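Local coordinates for protein angel homolog 2 (Homo sapiens, PDB 6RW0) that acts as a 2',3'-cyclic phosphatase in the CCR4 family of deadenylases and probably binds the 3' untranslated regions of mRNA, at residues 97-107 against 137-148; 159-167 against 280-288. One frame throughout, in Å; residues are numbered along the deposited sequence.

Contact 1: residues 97-107 against 137-148. With MG (magnesium ion), chain B.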
loop_
_atom_site.group_PDB
_atom_site.type_symbol
_atom_site.label_atom_id
_atom_site.label_comp_id
_atom_site.label_asym_id
_atom_site.label_seq_id
_atom_site.Cartn_x
_atom_site.Cartn_y
_atom_site.Cartn_z
ATOM N N ASP A 97 8.253 9.794 13.550
ATOM C CA ASP A 97 7.215 10.707 14.033
ATOM C C ASP A 97 6.338 11.220 12.889
ATOM O O ASP A 97 6.027 12.409 12.794
ATOM C CB ASP A 97 7.846 11.857 14.827
ATOM C CG ASP A 97 6.821 12.674 15.597
ATOM O OD1 ASP A 97 5.898 12.046 16.147
ATOM O OD2 ASP A 97 6.964 13.921 15.687
ATOM N N ALA A 98 5.902 10.300 12.032
ATOM C CA ALA A 98 5.102 10.695 10.879
ATOM C C ALA A 98 3.698 11.127 11.299
ATOM O O ALA A 98 3.123 10.609 12.256
ATOM C CB ALA A 98 4.978 9.540 9.891
ATOM N N ASP A 99 3.119 12.052 10.530
ATOM C CA ASP A 99 1.780 12.537 10.855
ATOM C C ASP A 99 0.695 11.513 10.545
ATOM O O ASP A 99 -0.351 11.499 11.213
ATOM C CB ASP A 99 1.493 13.817 10.080
ATOM C CG ASP A 99 2.411 14.939 10.465
ATOM O OD1 ASP A 99 2.637 15.136 11.676
ATOM O OD2 ASP A 99 2.919 15.626 9.561
ATOM N N VAL A 100 0.903 10.683 9.526
ATOM C CA VAL A 100 -0.051 9.670 9.091
ATOM C C VAL A 100 0.713 8.368 8.943
ATOM O O VAL A 100 1.798 8.355 8.344
ATOM C CB VAL A 100 -0.694 10.038 7.738
ATOM C CG1 VAL A 100 -1.660 8.949 7.282
ATOM C CG2 VAL A 100 -1.418 11.365 7.818
ATOM N N LEU A 101 0.157 7.281 9.486
ATOM C CA LEU A 101 0.717 5.948 9.327
ATOM C C LEU A 101 -0.266 5.072 8.573
ATOM O O LEU A 101 -1.442 4.977 8.946
ATOM C CB LEU A 101 0.973 5.254 10.662
ATOM C CG LEU A 101 1.723 6.049 11.704
ATOM C CD1 LEU A 101 1.726 5.199 12.982
ATOM C CD2 LEU A 101 3.110 6.394 11.256
ATOM N N CYS A 102 0.213 4.431 7.520
ATOM C CA CYS A 102 -0.547 3.438 6.773
ATOM C C CYS A 102 0.201 2.133 6.966
ATOM O O CYS A 102 1.286 1.952 6.406
ATOM C CB CYS A 102 -0.636 3.806 5.300
ATOM S SG CYS A 102 -1.812 5.176 5.046
ATOM N N LEU A 103 -0.357 1.242 7.777
ATOM C CA LEU A 103 0.300 -0.005 8.125
ATOM C C LEU A 103 -0.423 -1.181 7.490
ATOM O O LEU A 103 -1.651 -1.185 7.363
ATOM C CB LEU A 103 0.339 -0.176 9.648
ATOM C CG LEU A 103 0.912 0.995 10.462
ATOM C CD1 LEU A 103 0.808 0.723 11.954
ATOM C CD2 LEU A 103 2.347 1.268 10.051
ATOM N N GLN A 104 0.352 -2.189 7.100
ATOM C CA GLN A 104 -0.187 -3.454 6.639
ATOM C C GLN A 104 0.366 -4.591 7.490
ATOM O O GLN A 104 1.380 -4.448 8.174
ATOM C CB GLN A 104 0.098 -3.689 5.144
ATOM C CG GLN A 104 -0.260 -2.492 4.240
ATOM C CD GLN A 104 0.842 -1.465 4.161
ATOM O OE1 GLN A 104 2.029 -1.797 4.207
ATOM N NE2 GLN A 104 0.462 -0.204 4.048
ATOM N N GLU A 105 -0.322 -5.734 7.420
ATOM C CA GLU A 105 0.016 -6.932 8.197
ATOM C C GLU A 105 -0.019 -6.663 9.699
ATOM O O GLU A 105 0.803 -7.170 10.464
ATOM C CB GLU A 105 1.314 -7.585 7.733
ATOM C CG GLU A 105 1.124 -8.178 6.360
ATOM C CD GLU A 105 2.124 -9.245 5.998
ATOM O OE1 GLU A 105 2.642 -9.947 6.908
ATOM O OE2 GLU A 105 2.385 -9.387 4.781
ATOM N N VAL A 106 -1.002 -5.866 10.109
ATOM C CA VAL A 106 -1.262 -5.557 11.510
ATOM C C VAL A 106 -2.133 -6.676 12.063
ATOM O O VAL A 106 -3.304 -6.804 11.691
ATOM C CB VAL A 106 -1.944 -4.188 11.639
ATOM C CG1 VAL A 106 -2.392 -3.918 13.079
ATOM C CG2 VAL A 106 -1.023 -3.104 11.078
ATOM N N GLN A 107 -1.557 -7.494 12.944
ATOM C CA GLN A 107 -2.236 -8.672 13.469
ATOM C C GLN A 107 -3.196 -8.277 14.586
ATOM O O GLN A 107 -2.840 -7.498 15.472
ATOM C CB GLN A 107 -1.182 -9.658 13.972
ATOM C CG GLN A 107 -1.727 -10.978 14.393
ATOM C CD GLN A 107 -0.644 -12.006 14.569
ATOM O OE1 GLN A 107 0.135 -12.256 13.651
ATOM N NE2 GLN A 107 -0.571 -12.591 15.754
ATOM N N ASP A 137 -4.888 -10.682 10.156
ATOM C CA ASP A 137 -4.197 -9.412 10.042
ATOM C C ASP A 137 -4.987 -8.472 9.151
ATOM O O ASP A 137 -5.928 -8.874 8.458
ATOM C CB ASP A 137 -2.797 -9.589 9.420
ATOM C CG ASP A 137 -2.857 -10.087 7.972
ATOM O OD1 ASP A 137 -3.421 -11.170 7.749
ATOM O OD2 ASP A 137 -2.373 -9.406 7.040
ATOM N N GLY A 138 -4.570 -7.217 9.151
ATOM C CA GLY A 138 -5.222 -6.244 8.311
ATOM C C GLY A 138 -4.460 -4.949 8.181
ATOM O O GLY A 138 -3.267 -4.862 8.484
ATOM N N CYS A 139 -5.180 -3.947 7.705
ATOM C CA CYS A 139 -4.635 -2.624 7.462
ATOM C C CYS A 139 -5.048 -1.672 8.574
ATOM O O CYS A 139 -6.173 -1.731 9.092
ATOM C CB CYS A 139 -5.189 -2.037 6.164
ATOM S SG CYS A 139 -4.659 -2.830 4.664
ATOM N N ALA A 140 -4.164 -0.745 8.903
ATOM C CA ALA A 140 -4.498 0.329 9.821
ATOM C C ALA A 140 -4.114 1.657 9.190
ATOM O O ALA A 140 -3.111 1.745 8.478
ATOM C CB ALA A 140 -3.811 0.169 11.178
ATOM N N ILE A 141 -4.929 2.678 9.425
ATOM C CA ILE A 141 -4.554 4.058 9.136
ATOM C C ILE A 141 -4.631 4.823 10.444
ATOM O O ILE A 141 -5.668 4.813 11.115
ATOM C CB ILE A 141 -5.433 4.718 8.061
ATOM C CG1 ILE A 141 -5.342 3.980 6.732
ATOM C CG2 ILE A 141 -4.980 6.169 7.851
ATOM C CD1 ILE A 141 -6.341 4.467 5.662
ATOM N N CYS A 142 -3.533 5.473 10.806
ATOM C CA CYS A 142 -3.413 6.199 12.056
ATOM C C CYS A 142 -2.966 7.613 11.731
ATOM O O CYS A 142 -2.244 7.838 10.759
ATOM C CB CYS A 142 -2.368 5.530 12.953
ATOM S SG CYS A 142 -2.531 3.721 13.092
ATOM N N PHE A 143 -3.386 8.585 12.513
ATOM C CA PHE A 143 -3.010 9.985 12.222
ATOM C C PHE A 143 -2.886 10.756 13.536
ATOM O O PHE A 143 -3.527 10.408 14.483
ATOM C CB PHE A 143 -4.021 10.615 11.262
ATOM C CG PHE A 143 -5.390 10.739 11.857
ATOM C CD1 PHE A 143 -6.355 9.781 11.645
ATOM C CD2 PHE A 143 -5.667 11.787 12.701
ATOM C CE1 PHE A 143 -7.595 9.912 12.231
ATOM C CE2 PHE A 143 -6.903 11.913 13.287
ATOM C CZ PHE A 143 -7.860 10.982 13.040
ATOM N N LYS A 144 -1.991 11.729 13.572
ATOM C CA LYS A 144 -1.800 12.526 14.801
ATOM C C LYS A 144 -3.072 13.337 15.017
ATOM O O LYS A 144 -3.426 14.071 14.137
ATOM C CB LYS A 144 -0.588 13.445 14.651
ATOM C CG LYS A 144 0.746 12.724 14.659
ATOM C CD LYS A 144 1.025 12.006 15.937
ATOM C CE LYS A 144 2.487 11.664 16.114
ATOM N NZ LYS A 144 3.288 12.884 16.331
ATOM N N HIS A 145 -3.675 13.294 16.198
ATOM C CA HIS A 145 -4.914 14.083 16.431
ATOM C C HIS A 145 -4.603 15.582 16.507
ATOM O O HIS A 145 -5.500 16.328 16.287
ATOM C CB HIS A 145 -5.792 13.491 17.532
ATOM C CG HIS A 145 -5.071 13.035 18.725
ATOM N ND1 HIS A 145 -4.440 13.912 19.554
ATOM C CD2 HIS A 145 -4.926 11.811 19.255
ATOM C CE1 HIS A 145 -3.900 13.242 20.544
ATOM N NE2 HIS A 145 -4.178 11.956 20.373
ATOM N N SER A 146 -3.367 15.985 16.780
ATOM C CA SER A 146 -2.911 17.388 16.728
ATOM C C SER A 146 -2.938 17.921 15.290
ATOM O O SER A 146 -2.985 19.113 15.145
ATOM C CB SER A 146 -1.546 17.533 17.338
ATOM O OG SER A 146 -0.538 16.994 16.511
ATOM N N LYS A 147 -2.805 17.075 14.268
ATOM C CA LYS A 147 -2.724 17.514 12.858
ATOM C C LYS A 147 -4.044 17.382 12.095
ATOM O O LYS A 147 -4.205 18.107 11.158
ATOM C CB LYS A 147 -1.667 16.691 12.122
ATOM C CG LYS A 147 -0.231 16.985 12.509
ATOM C CD LYS A 147 0.278 18.315 12.016
ATOM C CE LYS A 147 0.565 18.375 10.534
ATOM N NZ LYS A 147 1.261 19.632 10.167
ATOM N N PHE A 148 -4.944 16.492 12.482
ATOM C CA PHE A 148 -6.187 16.294 11.709
ATOM C C PHE A 148 -7.374 15.904 12.582
ATOM O O PHE A 148 -7.189 15.358 13.642
ATOM C CB PHE A 148 -6.092 15.086 10.763
ATOM C CG PHE A 148 -4.942 15.074 9.796
ATOM C CD1 PHE A 148 -5.062 15.657 8.561
ATOM C CD2 PHE A 148 -3.758 14.451 10.117
ATOM C CE1 PHE A 148 -4.009 15.626 7.679
ATOM C CE2 PHE A 148 -2.701 14.440 9.232
ATOM C CZ PHE A 148 -2.831 15.020 8.010
HETATM MG MG MG B . 4.173 -10.464 3.849
HETATM O O HOH W 1 3.971 14.016 13.764
HETATM O O HOH W 2 -2.314 -6.939 5.689
HETATM O O HOH W 3 3.655 -11.990 5.342
HETATM O O HOH W 4 6.190 -11.359 3.305
HETATM O O HOH W 5 3.445 -12.109 2.029
HETATM O O HOH W 6 5.268 -8.918 5.332
HETATM O O HOH W 7 4.881 -9.394 1.985
#
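Leu101 pairs with Cys142, and Leu103 with Ala140, as hydrogen-bonded pairs of two antiparallel strands in a sheet of the DNase I-like fold, until a G1 beta bulge sets Glu105 and Val106 against Gly138. Leu101, Leu103 and Cys142 turn to Leu119 of helix 108-121. On the other face Cys102 SG lies 4.1 Å from Ile141 CG1, and these residues meet strands 171-179 and 189-195, so apolar types suit both faces.

Beyond the paired strands the long chain of Lys144 runs back over segment 97-107. Its CB is 4.0 Å from Asp99 O, and its CG rests 3.9 Å from Asp99 CA. Bends at chi2 (-62°) and chi4 (69°) carry CE past Ala98 O and bring NZ to Asp97 OD1, a salt bridge of 2.7 Å on the syn side of the carboxylate, 32° out of its plane. NZ also donates to a water that in turn donates to Asp97 O and Asp99 OD1, tying three polar atoms of the loop to one ammonium. A methionine in place of Lys144 would probably leave Asp97 without its counter-charge and this water without its donor. Nearby, the Phe148 ring gives CE2 to Val100 CG2 at 3.6 Å.

At the bulge Glu105 takes positive phi, with its CB turned away from segment 137-148. A second water accepts from Glu105 N and donates to Asp137 OD2, while Asp137 OD1 is held by Arg131. The Glu105 carboxylate, which also has Ser61 as a polar partner, binds the magnesium ion through OE2 at 2.3 Å; five waters complete its shell.

Contact 2: residues 159-167 against 280-288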
loop_
_atom_site.group_PDB
_atom_site.type_symbol
_atom_site.label_atom_id
_atom_site.label_comp_id
_atom_site.label_asym_id
_atom_site.label_seq_id
_atom_site.Cartn_x
_atom_site.Cartn_y
_atom_site.Cartn_z
ATOM N N PHE A 159 -13.668 -9.306 -0.485
ATOM C CA PHE A 159 -14.382 -10.597 -0.549
ATOM C C PHE A 159 -15.862 -10.334 -0.853
ATOM O O PHE A 159 -16.486 -9.628 -0.091
ATOM C CB PHE A 159 -14.281 -11.356 0.772
ATOM C CG PHE A 159 -15.054 -12.643 0.771
ATOM C CD1 PHE A 159 -14.669 -13.683 -0.034
ATOM C CD2 PHE A 159 -16.201 -12.777 1.517
ATOM C CE1 PHE A 159 -15.398 -14.853 -0.071
ATOM C CE2 PHE A 159 -16.922 -13.955 1.486
ATOM C CZ PHE A 159 -16.526 -14.981 0.678
ATOM N N ARG A 160 -16.393 -10.881 -1.938
ATOM C CA ARG A 160 -17.831 -10.783 -2.241
ATOM C C ARG A 160 -18.372 -12.213 -2.310
ATOM O O ARG A 160 -18.067 -12.886 -3.241
ATOM C CB ARG A 160 -18.057 -10.040 -3.555
ATOM C CG ARG A 160 -17.898 -8.534 -3.448
ATOM C CD ARG A 160 -19.076 -7.880 -2.770
ATOM N NE ARG A 160 -20.300 -8.038 -3.531
ATOM C CZ ARG A 160 -20.805 -7.133 -4.359
ATOM N NH1 ARG A 160 -20.231 -5.955 -4.488
ATOM N NH2 ARG A 160 -21.854 -7.426 -5.098
ATOM N N PRO A 161 -19.250 -12.656 -1.408
ATOM C CA PRO A 161 -19.721 -14.020 -1.464
ATOM C C PRO A 161 -20.593 -14.261 -2.700
ATOM O O PRO A 161 -20.728 -15.367 -3.047
ATOM C CB PRO A 161 -20.501 -14.210 -0.164
ATOM C CG PRO A 161 -20.887 -12.839 0.262
ATOM C CD PRO A 161 -19.870 -11.888 -0.343
ATOM N N ASP A 162 -21.166 -13.217 -3.285
ATOM C CA ASP A 162 -22.047 -13.333 -4.440
ATOM C C ASP A 162 -21.311 -13.280 -5.777
ATOM O O ASP A 162 -21.963 -13.354 -6.825
ATOM C CB ASP A 162 -23.119 -12.225 -4.385
ATOM C CG ASP A 162 -22.527 -10.808 -4.294
ATOM O OD1 ASP A 162 -21.480 -10.610 -3.638
ATOM O OD2 ASP A 162 -23.125 -9.877 -4.874
ATOM N N ILE A 163 -19.985 -13.169 -5.772
ATOM C CA ILE A 163 -19.177 -13.031 -6.985
ATOM C C ILE A 163 -18.024 -14.018 -6.878
ATOM O O ILE A 163 -17.094 -13.808 -6.090
ATOM C CB ILE A 163 -18.662 -11.596 -7.160
ATOM C CG1 ILE A 163 -19.866 -10.652 -7.263
ATOM C CG2 ILE A 163 -17.759 -11.487 -8.372
ATOM C CD1 ILE A 163 -19.508 -9.205 -7.206
ATOM N N SER A 164 -18.076 -15.098 -7.664
ATOM C CA SER A 164 -17.091 -16.163 -7.502
ATOM C C SER A 164 -15.665 -15.667 -7.687
ATOM O O SER A 164 -14.745 -16.168 -7.033
ATOM C CB SER A 164 -17.400 -17.309 -8.460
ATOM O OG SER A 164 -18.584 -17.975 -8.050
ATOM N N LEU A 165 -15.455 -14.680 -8.555
ATOM C CA LEU A 165 -14.114 -14.154 -8.770
ATOM C C LEU A 165 -13.489 -13.667 -7.475
ATOM O O LEU A 165 -12.283 -13.843 -7.248
ATOM C CB LEU A 165 -14.206 -12.984 -9.752
ATOM C CG LEU A 165 -12.962 -12.135 -9.957
ATOM C CD1 LEU A 165 -11.855 -12.958 -10.595
ATOM C CD2 LEU A 165 -13.237 -10.915 -10.829
ATOM N N LEU A 166 -14.282 -13.010 -6.641
ATOM C CA LEU A 166 -13.777 -12.260 -5.495
ATOM C C LEU A 166 -13.857 -13.105 -4.227
ATOM O O LEU A 166 -14.529 -12.770 -3.255
ATOM C CB LEU A 166 -14.544 -10.952 -5.360
ATOM C CG LEU A 166 -14.168 -9.932 -6.435
ATOM C CD1 LEU A 166 -15.163 -8.776 -6.442
ATOM C CD2 LEU A 166 -12.748 -9.392 -6.270
ATOM N N ASP A 167 -13.102 -14.204 -4.241
ATOM C CA ASP A 167 -13.139 -15.177 -3.161
ATOM C C ASP A 167 -11.994 -15.021 -2.166
ATOM O O ASP A 167 -11.799 -15.907 -1.327
ATOM C CB ASP A 167 -13.172 -16.604 -3.726
ATOM C CG ASP A 167 -11.953 -16.947 -4.578
ATOM O OD1 ASP A 167 -10.985 -16.171 -4.616
ATOM O OD2 ASP A 167 -11.973 -18.021 -5.225
ATOM N N PRO A 280 -15.441 -7.742 -19.866
ATOM C CA PRO A 280 -14.704 -7.027 -18.826
ATOM C C PRO A 280 -14.058 -8.005 -17.842
ATOM O O PRO A 280 -14.359 -9.209 -17.809
ATOM C CB PRO A 280 -15.800 -6.219 -18.128
ATOM C CG PRO A 280 -16.965 -7.153 -18.166
ATOM C CD PRO A 280 -16.883 -7.803 -19.548
ATOM N N ILE A 281 -13.187 -7.450 -17.004
ATOM C CA ILE A 281 -12.413 -8.270 -16.080
ATOM C C ILE A 281 -13.319 -8.891 -15.029
ATOM O O ILE A 281 -13.134 -10.049 -14.636
ATOM C CB ILE A 281 -11.296 -7.431 -15.440
ATOM C CG1 ILE A 281 -10.289 -6.977 -16.504
ATOM C CG2 ILE A 281 -10.603 -8.215 -14.322
ATOM C CD1 ILE A 281 -9.233 -5.997 -15.977
ATOM N N TRP A 282 -14.276 -8.116 -14.543
ATOM C CA TRP A 282 -15.175 -8.495 -13.431
ATOM C C TRP A 282 -16.625 -8.384 -13.887
ATOM O O TRP A 282 -16.883 -7.662 -14.825
ATOM C CB TRP A 282 -14.870 -7.610 -12.211
ATOM C CG TRP A 282 -15.100 -6.149 -12.426
ATOM C CD1 TRP A 282 -16.292 -5.493 -12.470
ATOM C CD2 TRP A 282 -14.092 -5.153 -12.623
ATOM N NE1 TRP A 282 -16.091 -4.164 -12.689
ATOM C CE2 TRP A 282 -14.755 -3.923 -12.794
ATOM C CE3 TRP A 282 -12.700 -5.185 -12.676
ATOM C CZ2 TRP A 282 -14.067 -2.741 -13.002
ATOM C CZ3 TRP A 282 -12.022 -4.012 -12.885
ATOM C CH2 TRP A 282 -12.701 -2.811 -13.054
ATOM N N PRO A 283 -17.562 -9.113 -13.271
ATOM C CA PRO A 283 -18.931 -9.089 -13.734
ATOM C C PRO A 283 -19.741 -7.831 -13.385
ATOM O O PRO A 283 -19.393 -7.132 -12.514
ATOM C CB PRO A 283 -19.537 -10.337 -13.087
ATOM C CG PRO A 283 -18.773 -10.495 -11.821
ATOM C CD PRO A 283 -17.368 -10.098 -12.204
ATOM N N PRO A 284 -20.885 -7.599 -14.056
ATOM C CA PRO A 284 -21.721 -6.440 -13.782
ATOM C C PRO A 284 -22.294 -6.356 -12.363
ATOM O O PRO A 284 -22.523 -5.283 -11.924
ATOM C CB PRO A 284 -22.905 -6.529 -14.752
ATOM C CG PRO A 284 -22.662 -7.718 -15.620
ATOM C CD PRO A 284 -21.376 -8.378 -15.194
ATOM N N ASN A 285 -22.428 -7.469 -11.636
ATOM C CA ASN A 285 -22.981 -7.447 -10.261
ATOM C C ASN A 285 -21.992 -6.843 -9.246
ATOM O O ASN A 285 -22.396 -6.678 -8.141
ATOM C CB ASN A 285 -23.630 -8.768 -9.839
ATOM C CG ASN A 285 -22.691 -9.934 -9.705
ATOM O OD1 ASN A 285 -21.762 -10.051 -10.472
ATOM N ND2 ASN A 285 -22.981 -10.813 -8.769
ATOM N N LEU A 286 -20.727 -6.600 -9.591
ATOM C CA LEU A 286 -19.804 -5.837 -8.729
ATOM C C LEU A 286 -20.306 -4.392 -8.596
ATOM O O LEU A 286 -20.107 -3.812 -7.566
ATOM C CB LEU A 286 -18.384 -5.879 -9.292
ATOM C CG LEU A 286 -17.346 -5.242 -8.376
ATOM C CD1 LEU A 286 -17.425 -5.836 -6.989
ATOM C CD2 LEU A 286 -15.946 -5.382 -8.928
ATOM N N GLY A 287 -20.890 -3.820 -9.642
ATOM C CA GLY A 287 -21.386 -2.436 -9.593
ATOM C C GLY A 287 -20.286 -1.398 -9.711
ATOM O O GLY A 287 -20.392 -0.387 -9.089
ATOM N N ILE A 288 -19.229 -1.747 -10.420
ATOM C CA ILE A 288 -18.106 -0.816 -10.669
ATOM C C ILE A 288 -17.899 -0.739 -12.185
ATOM O O ILE A 288 -17.769 -1.761 -12.816
ATOM C CB ILE A 288 -16.846 -1.230 -9.888
ATOM C CG1 ILE A 288 -17.099 -1.111 -8.385
ATOM C CG2 ILE A 288 -15.653 -0.399 -10.324
ATOM C CD1 ILE A 288 -15.961 -1.615 -7.528
HETATM O O HOH W 8 -22.222 -4.126 -5.507
HETATM O O HOH W 9 -25.017 -9.986 -6.798
#
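The guanidinium of Arg160, which reaches Asn285 across the contact, carries Ile163 CD1 over one face, 3.5 Å above the plane and offset toward the rim, and has the Asp162 carboxylate at its edge. There NE donates to Asp162 OD1 and NH2 to Asp162 OD2, each at 2.8 Å and each on a syn lone pair, a side-on grip that holds both groups nearly coplanar. In the other loop the Trp282 indole has Leu286 CD2 on one face, and at its edge NE1 donates to Ile288 O, in the ring plane, so the tryptophan braces its own loop.

Between these flat groups the loops meet through branched aliphatic side chains. Ile163, the last residue of a type I turn that begins at Arg160, sends its branches different ways: CG2 to Pro283 CG at 3.7 Å, CD1 to Leu286 CA at 3.7 Å. Leu286, whose chi1 of -174° sets CG beside its own carbonyl carbon, directs CD1 to Leu166 CD1, also 3.7 Å away, their side chains crossing at about a right angle. Leu165 places CD2 3.9 Å from Trp282 CB, and the rigid ring of Pro283 offers a smooth apolar surface beside it. Thr208 of helix 203-220 touches both Trp282 and Leu286.

The polar contacts are looser. Arg160 NH2 makes a weak hydrogen bond to Asn285 O, and Asn285 ND2 another to Asp162 O at 3.4 Å. Two waters bridge the loops here, one from Arg160 NH1 to Leu286 O, the other between Asp162 OD2 and Asn285 ND2. The direct hydrogen bonds between the loops are both weak, and the two waters supplement them, which implies that the close fit rests mainly on the aliphatic contacts, with the strong charge pairing spent inside segment 159-167.

Contact 1 and contact 2 follow one another along the chain: Phe148, at the end of contact 1, begins strand 148-157, and the loop after that strand supplies segment 159-167. Their centres are 29 Å apart and their nearest atoms about 12 Å, so they do not touch. Contact 1 lies within a central sheet and delivers Glu105 to the magnesium ion. Contact 2 joins two peripheral loops, its centre about 22 Å from the centre of the chain; its nearest atom to that metal, Asp167 O, is 17.7 Å away, and the side chain of Leu165 is about 11 Å from a bound potassium ion. One contact thus serves the metal site directly, while the other packs against helix 203-220.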